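Local atomic coordinates of thermotoga maritima TmcAL (Thermotoga maritima, PDB entry 5Y0T), a protein that belongs to the HIGH nucleotidyl transferase family of the HUP clan and holds adenosine-5'-rp-alpha-thio-triphosphate in its pocket. Residues D51-A56 against R338-T343. Numbering follows the deposited sequence.
Sequences DKFARA and RILGFT
Leu340 on strand 337-343 has its CB directed to the first turn of helix 52-61 and gives the largest share of this buried contact. Leu340 CB sits 4.0 Å from Ala56 CB. The two leucine methyls reach the Lys52 chain, which crosses the leucine at about a right angle. Leu340 CD1 lies near Lys52 CB, and Leu340 CD2 is 4.1 Å from Lys52 CD.

Lys52 CG takes the crowded position between backbone N and carbonyl carbon (chi1 66°). Beyond CG the chain is extended and ends beside Arg338. Lys52 CG also lies over the centre of one face of the Phe53 ring, 4.1 Å above its plane. Arg338 has CG anti to the backbone N and bends at chi2, which brings its guanidinium over Leu340. Leu340 CD2 lies 4.0 Å above one face of the Arg338 guanidinium, offset toward the rim. Arg338 NH2 meets the edge of the Phe53 ring, 4.1 Å from Phe53 CE1, with the two planes 54° apart.

Lys52 NZ and Arg338 NH1 come within 3.8 Å, two like charges in a buried place. Asp413 OD2 forms salt bridges with both Lys52 NZ and Arg338 NH2, and Glu69 pairs with Lys52 as well, which probably offsets the repulsion. No hydrogen bond links the two segments directly.

Asp51 is the N-cap of the helix. Asp51 OD1 accepts from Ala54 N at 3.0 Å, nearly straight.

Helix 52-61 joins parallel strands 32-38 and 66-70 as a beta-alpha-beta crossover, and here it packs obliquely on strand 337-343 of the mixed sheet, their local axes 33° apart. Strand 66-70 runs antiparallel to strand 337-343, where a classic beta bulge sets Leu340 and Gly341 together opposite Val67. Strands 361-362 and 419-421 pair in parallel with strand 337-343, and helix 346-356 packs against Ile339 and Phe342.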
loop_
_atom_site.group_PDB
_atom_site.type_symbol
_atom_site.label_atom_id
_atom_site.label_comp_id
_atom_site.label_asym_id
_atom_site.label_seq_id
_atom_site.Cartn_x
_atom_site.Cartn_y
_atom_site.Cartn_z
ATOM N N ASP A 51 21.646 -1.503 3.616
ATOM C CA ASP A 51 21.118 -0.143 3.482
ATOM C C ASP A 51 22.211 0.896 3.261
ATOM O O ASP A 51 23.399 0.578 3.233
ATOM C CB ASP A 51 20.209 0.228 4.681
ATOM C CG ASP A 51 20.955 0.481 5.983
ATOM O OD1 ASP A 51 22.203 0.584 6.018
ATOM O OD2 ASP A 51 20.246 0.598 7.011
ATOM N N LYS A 52 21.796 2.145 3.077
ATOM C CA LYS A 52 22.720 3.186 2.635
ATOM C C LYS A 52 23.704 3.570 3.735
ATOM O O LYS A 52 24.815 4.027 3.451
ATOM C CB LYS A 52 21.934 4.423 2.165
ATOM C CG LYS A 52 21.162 5.103 3.306
ATOM C CD LYS A 52 20.110 6.074 2.765
ATOM C CE LYS A 52 19.325 6.707 3.924
ATOM N NZ LYS A 52 18.281 7.669 3.419
ATOM N N PHE A 53 23.321 3.367 4.991
ATOM C CA PHE A 53 24.234 3.692 6.093
ATOM C C PHE A 53 25.406 2.706 6.125
ATOM O O PHE A 53 26.570 3.083 6.316
ATOM C CB PHE A 53 23.466 3.699 7.419
ATOM C CG PHE A 53 22.307 4.672 7.425
ATOM C CD1 PHE A 53 22.533 6.034 7.385
ATOM C CD2 PHE A 53 21.004 4.218 7.459
ATOM C CE1 PHE A 53 21.468 6.929 7.381
ATOM C CE2 PHE A 53 19.941 5.108 7.452
ATOM C CZ PHE A 53 20.179 6.456 7.416
ATOM N N ALA A 54 25.101 1.437 5.909
ATOM C CA ALA A 54 26.145 0.425 5.794
ATOM C C ALA A 54 27.007 0.656 4.549
ATOM O O ALA A 54 28.242 0.585 4.601
ATOM C CB ALA A 54 25.521 -0.971 5.764
ATOM N N ARG A 55 26.371 0.933 3.421
ATOM C CA ARG A 55 27.141 1.087 2.187
ATOM C C ARG A 55 27.945 2.404 2.202
ATOM O O ARG A 55 29.041 2.465 1.651
ATOM C CB ARG A 55 26.216 0.981 0.965
ATOM C CG ARG A 55 26.017 -0.479 0.519
ATOM C CD ARG A 55 24.698 -0.715 -0.244
ATOM N NE ARG A 55 24.450 0.319 -1.251
ATOM C CZ ARG A 55 23.468 1.206 -1.157
ATOM N NH1 ARG A 55 22.625 1.154 -0.124
ATOM N NH2 ARG A 55 23.312 2.128 -2.094
ATOM N N ALA A 56 27.427 3.439 2.862
ATOM C CA ALA A 56 28.213 4.676 3.054
ATOM C C ALA A 56 29.498 4.402 3.837
ATOM O O ALA A 56 30.583 4.906 3.503
ATOM C CB ALA A 56 27.381 5.746 3.768
ATOM N N ARG A 338 22.460 15.917 0.926
ATOM C CA ARG A 338 22.343 15.073 2.122
ATOM C C ARG A 338 23.684 14.388 2.398
ATOM O O ARG A 338 24.180 13.669 1.552
ATOM C CB ARG A 338 21.235 14.015 1.948
ATOM C CG ARG A 338 21.216 12.926 3.056
ATOM C CD ARG A 338 20.496 13.404 4.326
ATOM N NE ARG A 338 20.516 12.376 5.378
ATOM C CZ ARG A 338 19.635 11.382 5.458
ATOM N NH1 ARG A 338 18.649 11.297 4.567
ATOM N NH2 ARG A 338 19.720 10.493 6.443
ATOM N N ILE A 339 24.253 14.601 3.583
ATOM C CA ILE A 339 25.509 13.951 3.959
ATOM C C ILE A 339 25.199 12.621 4.626
ATOM O O ILE A 339 24.560 12.608 5.669
ATOM C CB ILE A 339 26.337 14.792 4.964
ATOM C CG1 ILE A 339 26.557 16.232 4.480
ATOM C CG2 ILE A 339 27.651 14.072 5.322
ATOM C CD1 ILE A 339 27.159 16.356 3.128
ATOM N N LEU A 340 25.585 11.508 4.000
ATOM C CA LEU A 340 25.438 10.197 4.634
ATOM C C LEU A 340 26.637 9.803 5.486
ATOM O O LEU A 340 26.511 8.967 6.380
ATOM C CB LEU A 340 25.187 9.115 3.582
ATOM C CG LEU A 340 23.853 9.203 2.840
ATOM C CD1 LEU A 340 23.830 8.114 1.797
ATOM C CD2 LEU A 340 22.624 9.089 3.802
ATOM N N GLY A 341 27.804 10.387 5.207
ATOM C CA GLY A 341 28.981 10.074 5.987
ATOM C C GLY A 341 30.220 10.819 5.522
ATOM O O GLY A 341 30.277 11.315 4.386
ATOM N N PHE A 342 31.197 10.929 6.420
ATOM C CA PHE A 342 32.491 11.489 6.052
ATOM C C PHE A 342 33.572 11.029 7.019
ATOM O O PHE A 342 33.283 10.592 8.140
ATOM C CB PHE A 342 32.445 13.033 5.975
ATOM C CG PHE A 342 31.920 13.718 7.230
ATOM C CD1 PHE A 342 30.552 13.860 7.435
ATOM C CD2 PHE A 342 32.790 14.268 8.161
ATOM C CE1 PHE A 342 30.068 14.514 8.561
ATOM C CE2 PHE A 342 32.317 14.924 9.305
ATOM C CZ PHE A 342 30.946 15.047 9.506
ATOM N N THR A 343 34.824 11.104 6.579
ATOM C CA THR A 343 35.930 10.804 7.469
ATOM C C THR A 343 36.486 12.044 8.158
ATOM O O THR A 343 36.154 13.164 7.804
ATOM C CB THR A 343 37.090 10.163 6.712
ATOM O OG1 THR A 343 37.613 11.118 5.781
ATOM C CG2 THR A 343 36.620 8.913 5.966
#